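Local coordinates for protein silicatein alpha (Tethya aurantium, PDB 6ZQ3) that probably promotes the formation of silica in sponge spicules, as a member of the papain (C1) family of cysteine peptidases, at residues K18-C23 with K184-E189; C23-A28 with N53-S58; A28-G33 with N164-I169. One frame throughout, in Å; residues are numbered along the deposited sequence.

Contact 1. Residues K18-C23 with K184-E189; sequences KSQGDC and KNSWGE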
loop_
_atom_site.group_PDB
_atom_site.type_symbol
_atom_site.label_atom_id
_atom_site.label_comp_id
_atom_site.label_asym_id
_atom_site.label_seq_id
_atom_site.Cartn_x
_atom_site.Cartn_y
_atom_site.Cartn_z
ATOM N N LYS A 18 4.253 -8.539 4.718
ATOM C CA LYS A 18 4.547 -8.081 6.066
ATOM C C LYS A 18 3.331 -8.258 6.965
ATOM O O LYS A 18 2.227 -8.453 6.474
ATOM C CB LYS A 18 4.955 -6.613 5.989
ATOM C CG LYS A 18 6.248 -6.415 5.198
ATOM C CD LYS A 18 6.407 -5.003 4.666
ATOM C CE LYS A 18 7.430 -4.927 3.534
ATOM N NZ LYS A 18 7.867 -3.512 3.289
ATOM N N SER A 19 3.532 -8.226 8.274
ATOM C CA SER A 19 2.426 -8.251 9.227
ATOM C C SER A 19 2.536 -7.025 10.099
ATOM O O SER A 19 3.542 -6.823 10.745
ATOM C CB SER A 19 2.407 -9.529 10.115
ATOM O OG SER A 19 1.135 -9.670 10.781
ATOM N N GLN A 20 1.482 -6.222 10.128
ATOM C CA GLN A 20 1.457 -5.037 10.954
ATOM C C GLN A 20 1.184 -5.319 12.437
ATOM O O GLN A 20 1.165 -4.405 13.241
ATOM C CB GLN A 20 0.442 -4.042 10.389
ATOM C CG GLN A 20 -0.991 -4.447 10.586
ATOM C CD GLN A 20 -1.933 -3.754 9.626
ATOM O OE1 GLN A 20 -1.699 -3.713 8.421
ATOM N NE2 GLN A 20 -3.019 -3.241 10.150
ATOM N N GLY A 21 0.976 -6.576 12.801
ATOM C CA GLY A 21 0.773 -6.947 14.188
ATOM C C GLY A 21 -0.531 -6.367 14.688
ATOM O O GLY A 21 -1.506 -6.248 13.933
ATOM N N ASP A 22 -0.511 -5.969 15.959
ATOM C CA ASP A 22 -1.617 -5.301 16.593
ATOM C C ASP A 22 -1.604 -3.774 16.370
ATOM O O ASP A 22 -2.385 -3.053 16.994
ATOM C CB ASP A 22 -1.597 -5.601 18.090
ATOM C CG ASP A 22 -2.906 -5.242 18.769
ATOM O OD1 ASP A 22 -3.956 -5.387 18.103
ATOM O OD2 ASP A 22 -2.909 -4.806 19.952
ATOM N N CYS A 23 -0.746 -3.283 15.477
ATOM C CA CYS A 23 -0.644 -1.842 15.179
ATOM C C CYS A 23 -1.467 -1.468 13.935
ATOM O O CYS A 23 -1.304 -2.072 12.881
ATOM C CB CYS A 23 0.833 -1.462 15.002
ATOM S SG CYS A 23 1.172 0.172 14.313
ATOM N N LYS A 184 -1.955 -6.631 -2.293
ATOM C CA LYS A 184 -1.077 -7.163 -1.248
ATOM C C LYS A 184 -1.457 -6.574 0.131
ATOM O O LYS A 184 -1.432 -5.363 0.301
ATOM C CB LYS A 184 0.372 -6.814 -1.622
ATOM C CG LYS A 184 1.424 -7.257 -0.638
ATOM C CD LYS A 184 2.732 -6.547 -0.963
ATOM C CE LYS A 184 3.920 -7.310 -0.411
ATOM N NZ LYS A 184 4.988 -6.375 -0.014
ATOM N N ASN A 185 -1.830 -7.417 1.089
ATOM C CA ASN A 185 -2.179 -6.960 2.452
ATOM C C ASN A 185 -0.926 -7.057 3.336
ATOM O O ASN A 185 0.140 -7.509 2.894
ATOM C CB ASN A 185 -3.325 -7.821 3.043
ATOM C CG ASN A 185 -4.196 -7.065 4.028
ATOM O OD1 ASN A 185 -3.909 -5.924 4.410
ATOM N ND2 ASN A 185 -5.280 -7.699 4.454
ATOM N N SER A 186 -1.057 -6.631 4.579
ATOM C CA SER A 186 0.043 -6.653 5.507
ATOM C C SER A 186 -0.460 -7.284 6.798
ATOM O O SER A 186 -0.235 -6.756 7.900
ATOM C CB SER A 186 0.565 -5.218 5.732
ATOM O OG SER A 186 -0.494 -4.300 6.030
ATOM N N TRP A 187 -1.168 -8.415 6.641
ATOM C CA TRP A 187 -1.603 -9.255 7.770
ATOM C C TRP A 187 -0.829 -10.551 7.757
ATOM O O TRP A 187 -1.242 -11.521 8.356
ATOM C CB TRP A 187 -3.124 -9.519 7.745
ATOM C CG TRP A 187 -3.908 -8.283 8.035
ATOM C CD1 TRP A 187 -3.424 -7.126 8.545
ATOM C CD2 TRP A 187 -5.318 -8.080 7.852
ATOM N NE1 TRP A 187 -4.431 -6.209 8.680
ATOM C CE2 TRP A 187 -5.608 -6.773 8.272
ATOM C CE3 TRP A 187 -6.366 -8.878 7.375
ATOM C CZ2 TRP A 187 -6.900 -6.236 8.221
ATOM C CZ3 TRP A 187 -7.645 -8.346 7.327
ATOM C CH2 TRP A 187 -7.903 -7.047 7.758
ATOM N N GLY A 188 0.317 -10.552 7.094
ATOM C CA GLY A 188 1.200 -11.689 7.147
ATOM C C GLY A 188 0.709 -12.792 6.245
ATOM O O GLY A 188 -0.386 -12.704 5.660
ATOM N N GLU A 189 1.545 -13.819 6.112
ATOM C CA GLU A 189 1.391 -14.807 5.040
ATOM C C GLU A 189 0.234 -15.788 5.280
ATOM O O GLU A 189 -0.268 -16.401 4.341
ATOM C CB GLU A 189 2.715 -15.565 4.822
HETATM O O HOH W 1 2.611 -7.246 2.810
#
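K18 and Q20 meet S186 and G188 through their backbones, with G188 N donating to K18 O and Q20 N to S186 O, each at 2.9 Å. Between these bonds S19 and W187 form a single beta bridge. A CB on G188 would lie only 3.3 Å from S19 CB, and the positive phi of G188 also suits glycine. A water adds a second-hand link from K18 N to N185 O.

Among the side chains, S186 OG donates to Q20 OE1 over 2.7 Å, arriving in the plane of the amide. With chi1 at 72°, Q20 puts CG between its backbone N and carbonyl carbon, and the chain then runs out extended beside W187. There Q20 CD lies in the plane of the indole at its edge, 3.6 Å from W187 NE1, the amide turned 76° from the ring. An alanine at Q20 would probably deprive S186 OG of this acceptor and open a gap at the indole edge.

F29 of helix 26-43 touches K18, Q20 and S186, while H165 of strand 165-173 meets both Q20 and W187. The two loops thus join beside that helix and strand, where Q20 probably corresponds to the oxyanion-hole glutamine of papain-like enzymes.

Contact 2. Residues C23-A28 with N53-S58; sequences CGASYA and NIIDCS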
loop_
_atom_site.group_PDB
_atom_site.type_symbol
_atom_site.label_atom_id
_atom_site.label_comp_id
_atom_site.label_asym_id
_atom_site.label_seq_id
_atom_site.Cartn_x
_atom_site.Cartn_y
_atom_site.Cartn_z
ATOM N N CYS A 23 -0.746 -3.283 15.477
ATOM C CA CYS A 23 -0.644 -1.842 15.179
ATOM C C CYS A 23 -1.467 -1.468 13.935
ATOM O O CYS A 23 -1.304 -2.072 12.881
ATOM C CB CYS A 23 0.833 -1.462 15.002
ATOM S SG CYS A 23 1.172 0.172 14.313
ATOM N N GLY A 24 -2.344 -0.470 14.063
ATOM C CA GLY A 24 -3.314 -0.128 13.017
ATOM C C GLY A 24 -2.756 0.801 11.955
ATOM O O GLY A 24 -3.321 1.860 11.709
ATOM N N ALA A 25 -1.675 0.375 11.305
ATOM C CA ALA A 25 -0.858 1.209 10.418
ATOM C C ALA A 25 -0.838 0.736 8.958
ATOM O O ALA A 25 0.198 0.812 8.294
ATOM C CB ALA A 25 0.574 1.229 10.941
ATOM N N SER A 26 -1.952 0.252 8.439
ATOM C CA SER A 26 -1.997 -0.114 7.020
ATOM C C SER A 26 -1.618 1.054 6.110
ATOM O O SER A 26 -0.882 0.879 5.135
ATOM C CB SER A 26 -3.368 -0.686 6.611
ATOM O OG SER A 26 -4.436 0.141 7.020
ATOM N N TYR A 27 -2.066 2.250 6.447
ATOM C CA TYR A 27 -1.638 3.436 5.681
ATOM C C TYR A 27 -0.137 3.385 5.368
ATOM O O TYR A 27 0.260 3.573 4.218
ATOM C CB TYR A 27 -2.041 4.748 6.363
ATOM C CG TYR A 27 -1.284 5.090 7.624
ATOM C CD1 TYR A 27 -1.707 4.622 8.859
ATOM C CD2 TYR A 27 -0.164 5.926 7.590
ATOM C CE1 TYR A 27 -1.021 4.953 10.017
ATOM C CE2 TYR A 27 0.531 6.243 8.736
ATOM C CZ TYR A 27 0.095 5.758 9.951
ATOM O OH TYR A 27 0.772 6.075 11.103
ATOM N N ALA A 28 0.674 3.059 6.363
ATOM C CA ALA A 28 2.126 3.062 6.208
ATOM C C ALA A 28 2.603 1.955 5.346
ATOM O O ALA A 28 3.524 2.148 4.569
ATOM C CB ALA A 28 2.808 2.917 7.569
ATOM N N ASN A 53 9.465 3.917 10.289
ATOM C CA ASN A 53 9.894 5.298 10.050
ATOM C C ASN A 53 8.678 6.197 9.915
ATOM O O ASN A 53 8.611 7.237 10.558
ATOM C CB ASN A 53 10.744 5.350 8.775
ATOM C CG ASN A 53 11.549 6.601 8.657
ATOM O OD1 ASN A 53 12.504 6.651 7.897
ATOM N ND2 ASN A 53 11.173 7.622 9.402
ATOM N N ILE A 54 7.716 5.764 9.099
ATOM C CA ILE A 54 6.506 6.527 8.845
ATOM C C ILE A 54 5.654 6.592 10.107
ATOM O O ILE A 54 5.025 7.618 10.395
ATOM C CB ILE A 54 5.649 5.907 7.717
ATOM C CG1 ILE A 54 6.121 6.352 6.342
ATOM C CG2 ILE A 54 4.215 6.363 7.825
ATOM C CD1 ILE A 54 7.495 5.866 5.976
ATOM N N ILE A 55 5.598 5.490 10.842
ATOM C CA ILE A 55 4.779 5.459 12.061
ATOM C C ILE A 55 5.333 6.408 13.112
ATOM O O ILE A 55 4.604 7.261 13.616
ATOM C CB ILE A 55 4.626 4.032 12.638
ATOM C CG1 ILE A 55 3.630 3.253 11.783
ATOM C CG2 ILE A 55 4.113 4.073 14.073
ATOM C CD1 ILE A 55 3.880 1.760 11.742
ATOM N N ASP A 56 6.619 6.263 13.419
ATOM C CA ASP A 56 7.246 7.128 14.400
ATOM C C ASP A 56 7.238 8.619 14.051
ATOM O O ASP A 56 7.091 9.440 14.960
ATOM C CB ASP A 56 8.690 6.696 14.660
ATOM C CG ASP A 56 8.776 5.319 15.227
ATOM O OD1 ASP A 56 7.734 4.821 15.716
ATOM O OD2 ASP A 56 9.874 4.728 15.181
ATOM N N CYS A 57 7.399 8.983 12.777
ATOM C CA CYS A 57 7.805 10.378 12.447
ATOM C C CYS A 57 6.784 11.232 11.708
ATOM O O CYS A 57 7.012 12.417 11.518
ATOM C CB CYS A 57 9.104 10.386 11.641
ATOM S SG CYS A 57 10.370 9.250 12.256
ATOM N N SER A 58 5.662 10.660 11.294
ATOM C CA SER A 58 4.694 11.432 10.536
ATOM C C SER A 58 3.528 11.964 11.372
ATOM O O SER A 58 2.528 12.392 10.812
ATOM C CB SER A 58 4.168 10.603 9.352
ATOM O OG SER A 58 3.230 9.630 9.769
HETATM O O HOH W 2 2.489 8.512 12.101
#
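I55 reaches from helix 51-57 to A25, the N-cap of helix 26-43, and its side chain can be followed outward from CB. There the chain branches: chi1 of -76° sets CG1 anti to the carbonyl carbon, which carries it toward A25, 3.8 Å from A25 CB. On the way CG1 passes 4.1 Å from Y27 OH. At the tip, CD1 presses on A25 CB at 3.4 Å and has C23 SG, which is disulfide-bonded to C66, at 4.1 Å. F92 also packs on I55.

On the preceding residue, the CG2 branch of I54 comes 3.7 Å from A28 CB and touches Y27 CE2 as well. The side chains of Y27 and I54 run past one another, pointing opposite ways, and the tyrosine's own neighbour A28 lays its CB over one face of the ring, toward the rim. A74 and V84 also pack on I54.

The polar atoms gather where helix 51-57 ends. A water is hydrogen-bonded to Y27 OH, I55 O and S58 OG, the last at 2.7 Å, and so ties the phenol to the other helix. S58 OG in turn donates to I54 O at 2.8 Å; S58 N reaches the same oxygen from the opposite face of its plane, so two bonds grip this carbonyl. Outside the two segments, Y27 OH is hydrogen-bonded to G65 O and S58 OG to N63 ND2.

Chemically, then, the two segments meet through methyl groups, a sulfur and a ring carbon of Y27, while the buried hydroxyls at the margin are satisfied by backbone carbonyls, a side-chain amide and a shared water. The start of the central helix, where the papain family carries its nucleophile, is thus seated on an apolar bed.

Contact 3. Residues A28-G33 with N164-I169; sequences AFSAMG and NHAMVI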
loop_
_atom_site.group_PDB
_atom_site.type_symbol
_atom_site.label_atom_id
_atom_site.label_comp_id
_atom_site.label_asym_id
_atom_site.label_seq_id
_atom_site.Cartn_x
_atom_site.Cartn_y
_atom_site.Cartn_z
ATOM N N ALA A 28 0.674 3.059 6.363
ATOM C CA ALA A 28 2.126 3.062 6.208
ATOM C C ALA A 28 2.603 1.955 5.346
ATOM O O ALA A 28 3.524 2.148 4.569
ATOM C CB ALA A 28 2.808 2.917 7.569
ATOM N N PHE A 29 2.039 0.762 5.556
ATOM C CA PHE A 29 2.491 -0.414 4.844
ATOM C C PHE A 29 2.086 -0.228 3.418
ATOM O O PHE A 29 2.857 -0.489 2.530
ATOM C CB PHE A 29 1.903 -1.696 5.427
ATOM C CG PHE A 29 2.638 -2.207 6.649
ATOM C CD1 PHE A 29 2.287 -1.779 7.910
ATOM C CD2 PHE A 29 3.675 -3.099 6.522
ATOM C CE1 PHE A 29 2.941 -2.239 9.028
ATOM C CE2 PHE A 29 4.358 -3.550 7.629
ATOM C CZ PHE A 29 3.984 -3.122 8.894
ATOM N N SER A 30 0.869 0.243 3.210
ATOM C CA SER A 30 0.375 0.516 1.867
ATOM C C SER A 30 1.193 1.600 1.110
ATOM O O SER A 30 1.460 1.453 -0.093
ATOM C CB SER A 30 -1.073 0.964 1.951
ATOM O OG SER A 30 -1.490 1.457 0.700
ATOM N N ALA A 31 1.575 2.675 1.810
ATOM C CA ALA A 31 2.351 3.751 1.200
ATOM C C ALA A 31 3.772 3.343 0.805
ATOM O O ALA A 31 4.215 3.668 -0.308
ATOM C CB ALA A 31 2.393 4.955 2.120
ATOM N N MET A 32 4.453 2.620 1.707
ATOM C CA MET A 32 5.814 2.106 1.493
ATOM C C MET A 32 5.892 1.083 0.393
ATOM O O MET A 32 6.871 1.043 -0.355
ATOM C CB MET A 32 6.345 1.479 2.783
ATOM C CG MET A 32 6.599 2.496 3.881
ATOM S SD MET A 32 7.798 3.785 3.406
ATOM C CE MET A 32 6.759 5.015 2.609
ATOM N N GLY A 33 4.859 0.251 0.314
ATOM C CA GLY A 33 4.705 -0.718 -0.736
ATOM C C GLY A 33 4.713 -0.106 -2.122
ATOM O O GLY A 33 5.495 -0.540 -2.984
ATOM N N ASN A 164 -11.618 1.761 5.415
ATOM C CA ASN A 164 -11.017 1.553 6.706
ATOM C C ASN A 164 -9.707 0.768 6.652
ATOM O O ASN A 164 -9.132 0.455 7.700
ATOM C CB ASN A 164 -12.028 0.816 7.572
ATOM C CG ASN A 164 -12.551 -0.425 6.888
ATOM O OD1 ASN A 164 -11.777 -1.323 6.555
ATOM N ND2 ASN A 164 -13.853 -0.464 6.616
ATOM N N HIS A 165 -9.223 0.438 5.460
ATOM C CA HIS A 165 -8.013 -0.387 5.390
ATOM C C HIS A 165 -7.327 -0.157 4.058
ATOM O O HIS A 165 -7.989 -0.032 3.028
ATOM C CB HIS A 165 -8.346 -1.882 5.610
ATOM C CG HIS A 165 -7.139 -2.766 5.630
ATOM N ND1 HIS A 165 -6.301 -2.856 6.721
ATOM C CD2 HIS A 165 -6.627 -3.604 4.695
ATOM C CE1 HIS A 165 -5.321 -3.703 6.455
ATOM N NE2 HIS A 165 -5.498 -4.174 5.233
ATOM N N ALA A 166 -6.002 -0.089 4.104
ATOM C CA ALA A 166 -5.190 0.308 2.975
ATOM C C ALA A 166 -4.271 -0.825 2.586
ATOM O O ALA A 166 -3.773 -1.553 3.449
ATOM C CB ALA A 166 -4.357 1.551 3.321
ATOM N N MET A 167 -4.007 -0.952 1.287
ATOM C CA MET A 167 -3.123 -2.022 0.785
ATOM C C MET A 167 -2.462 -1.592 -0.503
ATOM O O MET A 167 -2.695 -0.489 -0.964
ATOM C CB MET A 167 -3.923 -3.317 0.552
ATOM C CG MET A 167 -5.239 -3.417 1.310
ATOM S SD MET A 167 -6.297 -4.738 0.709
ATOM C CE MET A 167 -5.212 -6.073 1.160
ATOM N N VAL A 168 -1.640 -2.456 -1.087
ATOM C CA VAL A 168 -0.972 -2.155 -2.371
ATOM C C VAL A 168 -1.556 -3.010 -3.463
ATOM O O VAL A 168 -1.503 -4.219 -3.367
ATOM C CB VAL A 168 0.528 -2.501 -2.392
ATOM C CG1 VAL A 168 1.239 -1.638 -3.421
ATOM C CG2 VAL A 168 1.160 -2.329 -1.034
ATOM N N ILE A 169 -2.102 -2.398 -4.500
ATOM C CA ILE A 169 -2.411 -3.140 -5.715
ATOM C C ILE A 169 -1.095 -3.452 -6.457
ATOM O O ILE A 169 -0.339 -2.542 -6.806
ATOM C CB ILE A 169 -3.441 -2.361 -6.578
ATOM C CG1 ILE A 169 -4.780 -2.307 -5.823
ATOM C CG2 ILE A 169 -3.665 -3.013 -7.937
ATOM C CD1 ILE A 169 -5.972 -2.012 -6.700
#
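S30 faces the strand at A166 and M167, and here the contact is tight. S30 CB lies 3.6 Å from A166 CB and equally near M167 N. Its chi1 of 170° sets OG anti to the backbone N, and OG donates to M167 O at 2.8 Å. The hydroxyl stands well above the carbonyl plane, 63° out of it. M71 of helix 71-80 touches both S30 and A166, and A135 of strand 134-138 also packs on S30.

Toward G33, which is partly exposed, the fit is looser and wholly apolar on the strand's side. V168 CG2 sits 3.9 Å from G33 CA and as far from S30 O. Even so, a CB on G33 would run into that methyl group, at 2.4 Å.

Small residues allow the close approach: the axes of helix 28-33 and strand 165-169 come to 6.4 Å at 19°, nearly parallel. In papain-like proteins this is where the central helix of the helical domain meets the beta domain. The chemistry implies a short-range join in which a buried serine hydroxyl finds its acceptor in a strand carbonyl, and alanine, glycine and the valine methyl groups make up the rest.

Helix 26-43 is common to contacts 2 and 3, which share A28 and lie about 10 Å apart, centre to centre; contact 1 meets contact 2 at C23, just before the helix. In sequence, contact 1 closes a loop that encloses both others. The three converge on the site that, by analogy with papain, holds the nucleophile and its histidine and asparagine, probably S26, H165 and N185 here, with S26 a serine in place of papain's cysteine. S26 OG of contact 2 is 3.5 Å from H165 ND1 of contact 3, and H165 NE2 is 2.5 Å from N185 OD1 of contact 1, a probable hydrogen bond. Q20 OE1 lies 3.9 Å from S26 CA.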